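Local coordinates for SusD-like protein BACOVA_02651 (Bacteroides ovatus, PDB 5E75) that binds polysaccharide at the bacterial cell surface and probably mediates xyloglucan binding before the glycan is transported into the periplasm for degradation, at residues P26-A31 and M85-V89; F387-R393 and E410-E414. All coordinates share one frame; numbering follows the deposited sequence.

Contact 1: P26-A31 and M85-V89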
ATOM      1  N   PRO A  26       6.590 -14.644 -12.405  1.00  9.28           N
ATOM      2  CA  PRO A  26       5.975 -14.885 -11.092  1.00 11.33           C
ATOM      3  C   PRO A  26       6.437 -13.935  -9.971  1.00  9.14           C
ATOM      4  O   PRO A  26       5.796 -13.894  -8.911  1.00 10.06           O
ATOM      5  CB  PRO A  26       6.376 -16.329 -10.768  1.00 11.06           C
ATOM      6  CG  PRO A  26       6.696 -16.960 -12.100  1.00 15.91           C
ATOM      7  CD  PRO A  26       7.285 -15.849 -12.908  1.00 13.17           C
ATOM      8  N   LEU A  27       7.511 -13.177 -10.183  1.00  9.97           N
ATOM      9  CA  LEU A  27       7.889 -12.125  -9.228  1.00 10.33           C
ATOM     10  C   LEU A  27       6.808 -11.067  -9.043  1.00 10.70           C
ATOM     11  O   LEU A  27       6.818 -10.331  -8.060  1.00 10.99           O
ATOM     12  CB  LEU A  27       9.173 -11.424  -9.678  1.00 10.93           C
ATOM     13  CG  LEU A  27      10.476 -12.212  -9.606  1.00 11.09           C
ATOM     14  CD1 LEU A  27      11.578 -11.456 -10.328  1.00 13.35           C
ATOM     15  CD2 LEU A  27      10.877 -12.479  -8.160  1.00 13.74           C
ATOM     16  N   TYR A  28       5.892 -10.990 -10.001  1.00 10.11           N
ATOM     17  CA  TYR A  28       4.838  -9.990  -9.972  1.00 11.04           C
ATOM     18  C   TYR A  28       3.513 -10.528  -9.446  1.00 10.22           C
ATOM     19  O   TYR A  28       2.561  -9.766  -9.330  1.00 10.47           O
ATOM     20  CB  TYR A  28       4.603  -9.436 -11.375  1.00 11.63           C
ATOM     21  CG  TYR A  28       5.752  -8.628 -11.950  1.00  9.82           C
ATOM     22  CD1 TYR A  28       6.850  -9.243 -12.565  1.00 10.88           C
ATOM     23  CD2 TYR A  28       5.718  -7.248 -11.921  1.00 10.19           C
ATOM     24  CE1 TYR A  28       7.886  -8.482 -13.103  1.00 11.23           C
ATOM     25  CE2 TYR A  28       6.749  -6.489 -12.451  1.00  9.47           C
ATOM     26  CZ  TYR A  28       7.818  -7.102 -13.040  1.00 10.10           C
ATOM     27  OH  TYR A  28       8.822  -6.305 -13.544  1.00 11.10           O
ATOM     28  N   ASN A  29       3.421 -11.823  -9.149  1.00  9.36           N
ATOM     29  CA  ASN A  29       2.154 -12.375  -8.656  1.00 10.52           C
ATOM     30  C   ASN A  29       2.356 -13.481  -7.628  1.00  9.89           C
ATOM     31  O   ASN A  29       2.192 -13.250  -6.439  1.00 11.08           O
ATOM     32  CB  ASN A  29       1.198 -12.783  -9.806  1.00 11.30           C
ATOM     33  CG  ASN A  29       1.882 -13.496 -10.968  1.00 12.45           C
ATOM     34  OD1 ASN A  29       2.583 -14.499 -10.792  1.00 12.07           O
ATOM     35  ND2 ASN A  29       1.619 -13.011 -12.178  1.00 14.27           N
ATOM     36  N   ARG A  30       2.753 -14.669  -8.077  1.00  9.78           N
ATOM     37  CA  ARG A  30       2.956 -15.791  -7.180  1.00 11.01           C
ATOM     38  C   ARG A  30       3.808 -15.431  -5.956  1.00  9.99           C
ATOM     39  O   ARG A  30       3.509 -15.839  -4.834  1.00 11.16           O
ATOM     40  CB  ARG A  30       3.599 -16.943  -7.965  1.00 12.19           C
ATOM     41  CG  ARG A  30       3.840 -18.189  -7.166  1.00 16.11           C
ATOM     42  CD  ARG A  30       4.342 -19.309  -8.071  1.00 26.61           C
ATOM     43  NE  ARG A  30       4.503 -20.549  -7.324  1.00 40.38           N
ATOM     44  CZ  ARG A  30       4.615 -21.753  -7.876  1.00 45.74           C
ATOM     45  NH1 ARG A  30       4.583 -21.896  -9.196  1.00 41.73           N
ATOM     46  NH2 ARG A  30       4.757 -22.819  -7.098  1.00 49.69           N
ATOM     47  N   ALA A  31       4.878 -14.674  -6.171  1.00 11.20           N
ATOM     48  CA  ALA A  31       5.756 -14.290  -5.078  1.00 10.06           C
ATOM     49  C   ALA A  31       5.039 -13.543  -3.952  1.00  9.36           C
ATOM     50  O   ALA A  31       5.360 -13.743  -2.783  1.00 11.19           O
ATOM     51  CB  ALA A  31       6.883 -13.451  -5.608  1.00 11.95           C
ATOM     52  N   MET A  85      12.201 -15.998  -3.782  1.00  9.89           N
ATOM     53  CA  MET A  85      12.040 -16.082  -5.246  1.00 10.84           C
ATOM     54  C   MET A  85      13.028 -15.183  -6.003  1.00 11.00           C
ATOM     55  O   MET A  85      13.581 -15.571  -7.043  1.00 11.66           O
ATOM     56  CB  MET A  85      10.612 -15.774  -5.704  1.00 10.57           C
ATOM     57  CG  MET A  85      10.454 -16.067  -7.196  1.00 12.57           C
ATOM     58  SD  MET A  85       8.839 -15.755  -7.896  1.00 13.89           S
ATOM     59  CE  MET A  85       7.859 -16.907  -6.977  1.00 14.77           C
ATOM     60  N   ALA A  86      13.216 -13.962  -5.519  1.00 10.26           N
ATOM     61  CA  ALA A  86      14.195 -13.051  -6.104  1.00 10.33           C
ATOM     62  C   ALA A  86      15.577 -13.712  -6.100  1.00  9.81           C
ATOM     63  O   ALA A  86      16.305 -13.683  -7.106  1.00 10.54           O
ATOM     64  CB  ALA A  86      14.228 -11.730  -5.323  1.00 11.14           C
ATOM     65  N   ASN A  87      15.950 -14.289  -4.962  1.00 10.31           N
ATOM     66  CA  ASN A  87      17.251 -14.953  -4.856  1.00 10.03           C
ATOM     67  C   ASN A  87      17.371 -16.120  -5.852  1.00 10.16           C
ATOM     68  O   ASN A  87      18.416 -16.307  -6.485  1.00 11.95           O
ATOM     69  CB  ASN A  87      17.499 -15.426  -3.424  1.00 10.24           C
ATOM     70  CG  ASN A  87      17.625 -14.283  -2.447  1.00 10.55           C
ATOM     71  OD1 ASN A  87      17.810 -13.127  -2.842  1.00 11.68           O
ATOM     72  ND2 ASN A  87      17.552 -14.602  -1.166  1.00 11.31           N
ATOM     73  N   SER A  88      16.289 -16.866  -6.017  1.00 10.20           N
ATOM     74  CA  SER A  88      16.285 -17.979  -6.962  1.00 10.63           C
ATOM     75  C   SER A  88      16.437 -17.493  -8.396  1.00 13.01           C
ATOM     76  O   SER A  88      17.173 -18.106  -9.188  1.00 13.79           O
ATOM     77  CB  SER A  88      15.022 -18.804  -6.820  1.00 13.44           C
ATOM     78  OG  SER A  88      15.020 -19.525  -5.604  1.00 23.05           O
ATOM     79  N   VAL A  89      15.747 -16.416  -8.755  1.00 12.30           N
ATOM     80  CA  VAL A  89      15.906 -15.819 -10.078  1.00 11.14           C
ATOM     81  C   VAL A  89      17.346 -15.373 -10.325  1.00 13.10           C
ATOM     82  O   VAL A  89      17.914 -15.641 -11.383  1.00 13.95           O
ATOM     83  CB  VAL A  89      14.943 -14.613 -10.262  1.00 12.15           C
ATOM     84  CG1 VAL A  89      15.318 -13.771 -11.480  1.00 13.87           C
ATOM     85  CG2 VAL A  89      13.530 -15.107 -10.374  1.00 14.46           C
TER
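M85 and L27 carry an apolar contact between the turn that follows helix 17-24 and the flank of the long helix 70-95. No hydrogen bond crosses it, and the two segments bury 252 Å² between them. M85 reaches out from the helix. Its CG stands anti to the backbone N (chi1 -172°) and the next torsion is also extended, which carries the sulfur to the backbone of the turn. M85 SD lies 3.7 Å from L27 N and 3.8 Å from P26 CB. The chain then bends at chi3 (-63°). This brings M85 CE to 3.8 Å from A31 CB, with the aliphatic part of R30 nearby. L27 meets the helix with its two methyl branches, its side chain running obliquely to that of M85. L27 CD2 rests against M85 CG at 3.7 Å and also approaches the backbone of A86. L27 CD1 touches V89 CG2 at 4.1 Å, one helical turn further on. Both partners belong to the alpha-helical part of the SusD fold, which is related to TPR proteins. Helix 103-125 packs on the same long helix through A113, which touches A86 and V89. The turn has its own internal bonds. P26 O accepts A31 N at 3.0 Å and N29 N at 3.2 Å. R30 makes a cation-pi contact with Y257.

Contact 2: F387-R393 and E410-E414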
ATOM      1  N   PHE A 387       2.632  18.508  -5.813  1.00 10.31           N
ATOM      2  CA  PHE A 387       1.585  18.335  -4.815  1.00  9.05           C
ATOM      3  C   PHE A 387       0.259  18.838  -5.392  1.00 10.90           C
ATOM      4  O   PHE A 387      -0.789  18.169  -5.310  1.00 10.02           O
ATOM      5  CB  PHE A 387       1.932  19.102  -3.528  1.00 11.22           C
ATOM      6  CG  PHE A 387       0.853  19.084  -2.485  1.00  9.81           C
ATOM      7  CD1 PHE A 387      -0.203  19.990  -2.534  1.00 11.52           C
ATOM      8  CD2 PHE A 387       0.893  18.178  -1.440  1.00 11.90           C
ATOM      9  CE1 PHE A 387      -1.196  19.974  -1.577  1.00 12.44           C
ATOM     10  CE2 PHE A 387      -0.110  18.167  -0.466  1.00 11.66           C
ATOM     11  CZ  PHE A 387      -1.157  19.059  -0.554  1.00 12.61           C
ATOM     12  N   ASN A 388       0.310  20.016  -6.004  1.00 10.84           N
ATOM     13  CA  ASN A 388      -0.901  20.625  -6.522  1.00 10.60           C
ATOM     14  C   ASN A 388      -1.461  19.944  -7.762  1.00 10.71           C
ATOM     15  O   ASN A 388      -2.661  20.078  -8.043  1.00 11.29           O
ATOM     16  CB  ASN A 388      -0.710  22.141  -6.707  1.00 11.48           C
ATOM     17  CG  ASN A 388      -0.885  22.892  -5.406  1.00 12.15           C
ATOM     18  OD1 ASN A 388      -1.689  22.509  -4.557  1.00 11.21           O
ATOM     19  ND2 ASN A 388      -0.144  23.969  -5.243  1.00 12.61           N
ATOM     20  N   ARG A 389      -0.642  19.169  -8.479  1.00 10.63           N
ATOM     21  CA  ARG A 389      -1.152  18.347  -9.565  1.00 10.92           C
ATOM     22  C   ARG A 389      -2.072  17.256  -9.009  1.00 10.13           C
ATOM     23  O   ARG A 389      -3.069  16.904  -9.637  1.00 10.46           O
ATOM     24  CB  ARG A 389      -0.015  17.707 -10.369  1.00 10.70           C
ATOM     25  CG  ARG A 389       0.699  18.652 -11.347  1.00 12.98           C
ATOM     26  CD  ARG A 389      -0.173  18.978 -12.562  1.00 13.98           C
ATOM     27  NE  ARG A 389      -0.463  17.757 -13.296  1.00 13.78           N
ATOM     28  CZ  ARG A 389      -1.667  17.214 -13.476  1.00 13.51           C
ATOM     29  NH1 ARG A 389      -2.773  17.813 -13.053  1.00 14.68           N
ATOM     30  NH2 ARG A 389      -1.768  16.062 -14.131  1.00 16.20           N
ATOM     31  N   VAL A 390      -1.728  16.723  -7.834  1.00  9.72           N
ATOM     32  CA  VAL A 390      -2.574  15.709  -7.201  1.00  9.08           C
ATOM     33  C   VAL A 390      -3.926  16.333  -6.798  1.00  9.52           C
ATOM     34  O   VAL A 390      -4.999  15.745  -7.007  1.00  9.71           O
ATOM     35  CB  VAL A 390      -1.855  15.048  -6.011  1.00  9.53           C
ATOM     36  CG1 VAL A 390      -2.768  14.035  -5.325  1.00 10.94           C
ATOM     37  CG2 VAL A 390      -0.571  14.358  -6.473  1.00 11.21           C
ATOM     38  N   ARG A 391      -3.873  17.528  -6.222  1.00  9.43           N
ATOM     39  CA  ARG A 391      -5.089  18.277  -5.884  1.00  9.93           C
ATOM     40  C   ARG A 391      -5.933  18.539  -7.138  1.00  9.79           C
ATOM     41  O   ARG A 391      -7.165  18.353  -7.141  1.00 10.69           O
ATOM     42  CB  ARG A 391      -4.718  19.633  -5.272  1.00 12.26           C
ATOM     43  CG  ARG A 391      -3.835  19.591  -4.024  1.00 14.62           C
ATOM     44  CD  ARG A 391      -4.603  19.292  -2.765  1.00 12.46           C
ATOM     45  NE  ARG A 391      -5.596  20.328  -2.439  1.00 12.33           N
ATOM     46  CZ  ARG A 391      -6.362  20.291  -1.356  1.00 12.78           C
ATOM     47  NH1 ARG A 391      -6.237  19.309  -0.474  1.00 11.97           N
ATOM     48  NH2 ARG A 391      -7.253  21.255  -1.129  1.00 11.44           N
ATOM     49  N   GLU A 392      -5.274  19.035  -8.179  1.00 10.66           N
ATOM     50  CA  GLU A 392      -5.935  19.383  -9.432  1.00 10.76           C
ATOM     51  C   GLU A 392      -6.619  18.164 -10.056  1.00 10.26           C
ATOM     52  O   GLU A 392      -7.744  18.249 -10.553  1.00 12.31           O
ATOM     53  CB  GLU A 392      -4.912  19.970 -10.405  1.00 15.27           C
ATOM     54  CG  GLU A 392      -5.451  20.459 -11.722  1.00 16.59           C
ATOM     55  CD  GLU A 392      -4.386  21.199 -12.484  1.00 19.18           C
ATOM     56  OE1 GLU A 392      -3.278  20.644 -12.637  1.00 17.45           O
ATOM     57  OE2 GLU A 392      -4.632  22.363 -12.882  1.00 21.52           O
ATOM     58  N   ARG A 393      -5.947  17.012 -10.035  1.00 10.53           N
ATOM     59  CA  ARG A 393      -6.537  15.814 -10.606  1.00 10.39           C
ATOM     60  C   ARG A 393      -7.801  15.395  -9.848  1.00 10.50           C
ATOM     61  O   ARG A 393      -8.759  14.902 -10.456  1.00 10.62           O
ATOM     62  CB  ARG A 393      -5.504  14.678 -10.646  1.00 11.74           C
ATOM     63  CG  ARG A 393      -5.940  13.459 -11.452  1.00 10.31           C
ATOM     64  CD  ARG A 393      -6.641  12.368 -10.608  1.00  9.44           C
ATOM     65  NE  ARG A 393      -5.719  11.745  -9.666  1.00  9.16           N
ATOM     66  CZ  ARG A 393      -4.842  10.802 -10.001  1.00  8.92           C
ATOM     67  NH1 ARG A 393      -4.790  10.337 -11.241  1.00  9.60           N
ATOM     68  NH2 ARG A 393      -4.000  10.318  -9.094  1.00  9.12           N
ATOM     69  N   GLU A 410      -3.257  14.649   2.647  1.00  8.78           N
ATOM     70  CA  GLU A 410      -3.316  14.437   1.214  1.00  8.86           C
ATOM     71  C   GLU A 410      -2.970  12.994   0.869  1.00  9.15           C
ATOM     72  O   GLU A 410      -3.626  12.377   0.024  1.00  8.97           O
ATOM     73  CB  GLU A 410      -2.398  15.405   0.451  1.00  9.13           C
ATOM     74  CG  GLU A 410      -2.797  15.570  -1.021  1.00 10.03           C
ATOM     75  CD  GLU A 410      -4.167  16.199  -1.194  1.00 11.30           C
ATOM     76  OE1 GLU A 410      -4.602  16.960  -0.289  1.00 11.94           O
ATOM     77  OE2 GLU A 410      -4.804  15.940  -2.235  1.00 11.75           O
ATOM     78  N   ARG A 411      -1.950  12.438   1.525  1.00  8.21           N
ATOM     79  CA  ARG A 411      -1.598  11.051   1.271  1.00  8.19           C
ATOM     80  C   ARG A 411      -2.711  10.108   1.719  1.00  8.37           C
ATOM     81  O   ARG A 411      -3.036   9.153   1.008  1.00  9.07           O
ATOM     82  CB  ARG A 411      -0.268  10.690   1.932  1.00  8.52           C
ATOM     83  CG  ARG A 411       0.927  11.337   1.260  1.00 13.99           C
ATOM     84  CD  ARG A 411       2.240  10.853   1.858  1.00 15.25           C
ATOM     85  NE  ARG A 411       2.492   9.471   1.495  1.00 10.90           N
ATOM     86  CZ  ARG A 411       3.101   9.068   0.384  1.00 11.23           C
ATOM     87  NH1 ARG A 411       3.645   9.919  -0.466  1.00 10.66           N
ATOM     88  NH2 ARG A 411       3.232   7.769   0.136  1.00 18.91           N
ATOM     89  N   ARG A 412      -3.303  10.339   2.883  1.00  7.87           N
ATOM     90  CA  ARG A 412      -4.376   9.463   3.339  1.00  7.75           C
ATOM     91  C   ARG A 412      -5.503   9.388   2.320  1.00  8.26           C
ATOM     92  O   ARG A 412      -5.985   8.286   2.012  1.00  8.70           O
ATOM     93  CB  ARG A 412      -4.911   9.894   4.711  1.00  9.24           C
ATOM     94  CG  ARG A 412      -3.949   9.628   5.855  1.00  7.89           C
ATOM     95  CD  ARG A 412      -4.547   9.897   7.228  1.00  8.50           C
ATOM     96  NE  ARG A 412      -5.612   8.940   7.523  1.00  9.02           N
ATOM     97  CZ  ARG A 412      -6.490   9.050   8.520  1.00  9.57           C
ATOM     98  NH1 ARG A 412      -6.467  10.084   9.363  1.00  9.67           N
ATOM     99  NH2 ARG A 412      -7.430   8.122   8.660  1.00  9.47           N
ATOM    100  N   VAL A 413      -5.943  10.542   1.801  1.00  8.39           N
ATOM    101  CA  VAL A 413      -7.052  10.559   0.867  1.00  8.60           C
ATOM    102  C   VAL A 413      -6.659  10.092  -0.538  1.00  9.32           C
ATOM    103  O   VAL A 413      -7.477   9.507  -1.235  1.00  9.96           O
ATOM    104  CB  VAL A 413      -7.802  11.935   0.793  1.00  8.80           C
ATOM    105  CG1 VAL A 413      -8.417  12.321   2.130  1.00 11.17           C
ATOM    106  CG2 VAL A 413      -6.922  13.039   0.335  1.00  9.86           C
ATOM    107  N   GLU A 414      -5.428  10.320  -0.952  1.00  7.61           N
ATOM    108  CA  GLU A 414      -4.994   9.825  -2.251  1.00  8.24           C
ATOM    109  C   GLU A 414      -4.897   8.304  -2.245  1.00  8.65           C
ATOM    110  O   GLU A 414      -5.232   7.665  -3.252  1.00  8.54           O
ATOM    111  CB  GLU A 414      -3.661  10.460  -2.640  1.00  8.35           C
ATOM    112  CG  GLU A 414      -3.161  10.074  -4.029  1.00  8.23           C
ATOM    113  CD  GLU A 414      -4.041  10.520  -5.167  1.00  9.22           C
ATOM    114  OE1 GLU A 414      -4.841  11.476  -5.002  1.00  8.64           O
ATOM    115  OE2 GLU A 414      -3.916   9.925  -6.264  1.00  9.14           O
TER
HETATM  116  O   HOH W   1      -5.694  12.966  -7.169  1.00  9.74           O
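E414 OE2 accepts R393 NH2 at 2.9 Å and also pairs with R359, while E414 OE1 takes a water and R299. This buried carboxylate ties together helices 404-415 and 382-393, two neighbouring helices of the SusD fold. The short helical segments run at 42° to each other, with axes 11.6 Å apart at closest approach. That spacing is bridged largely by long polar side chains. The R393 guanidinium and the E414 carboxylate have nearly parallel planes, but OE2 sits tilted out of the guanidinium plane. The bond meets OE2 on its syn side, and its N-H...O angle is only 138°. R393 NE donates to the water, which donates in turn to V390 O and E414 OE1. E243 takes R393 NH1. Beside this network, V390 CG1 packs 3.3 Å from E414 OE1.

The second bridge is turned differently. R391 bends at chi2 and chi3, which brings NH1 2.9 Å from E410 OE1. The oxygen lies in the guanidinium plane, yet the two flat groups are 62° apart. R391 NH1 also pairs with E293, R391 NE donates to N397 O, and E410 OE2 pairs with R299. R299 thus joins both glutamates, and the gathered charges probably keep them ionised. F387 adds an apolar touch: its ring atom CE2 lies 3.7 Å from E410 CB.

Overall arrangement
Contact 1 and contact 2 lie on opposite sides of the chain's centre. Their own centres are 32 Å apart and their nearest atoms about 19 Å apart, so they do not touch. They follow one another along the chain, and contact 1 closes before contact 2 opens. Contact 1 falls in the N-terminal region related to starch-binding proteins that associate with the outer membrane, contact 2 in the later region characteristic of the SusD family. The first is apolar and partly buried, the second polar and fully buried. No xyloglucan is modelled against either contact, and neither is known to line the glycan-binding site.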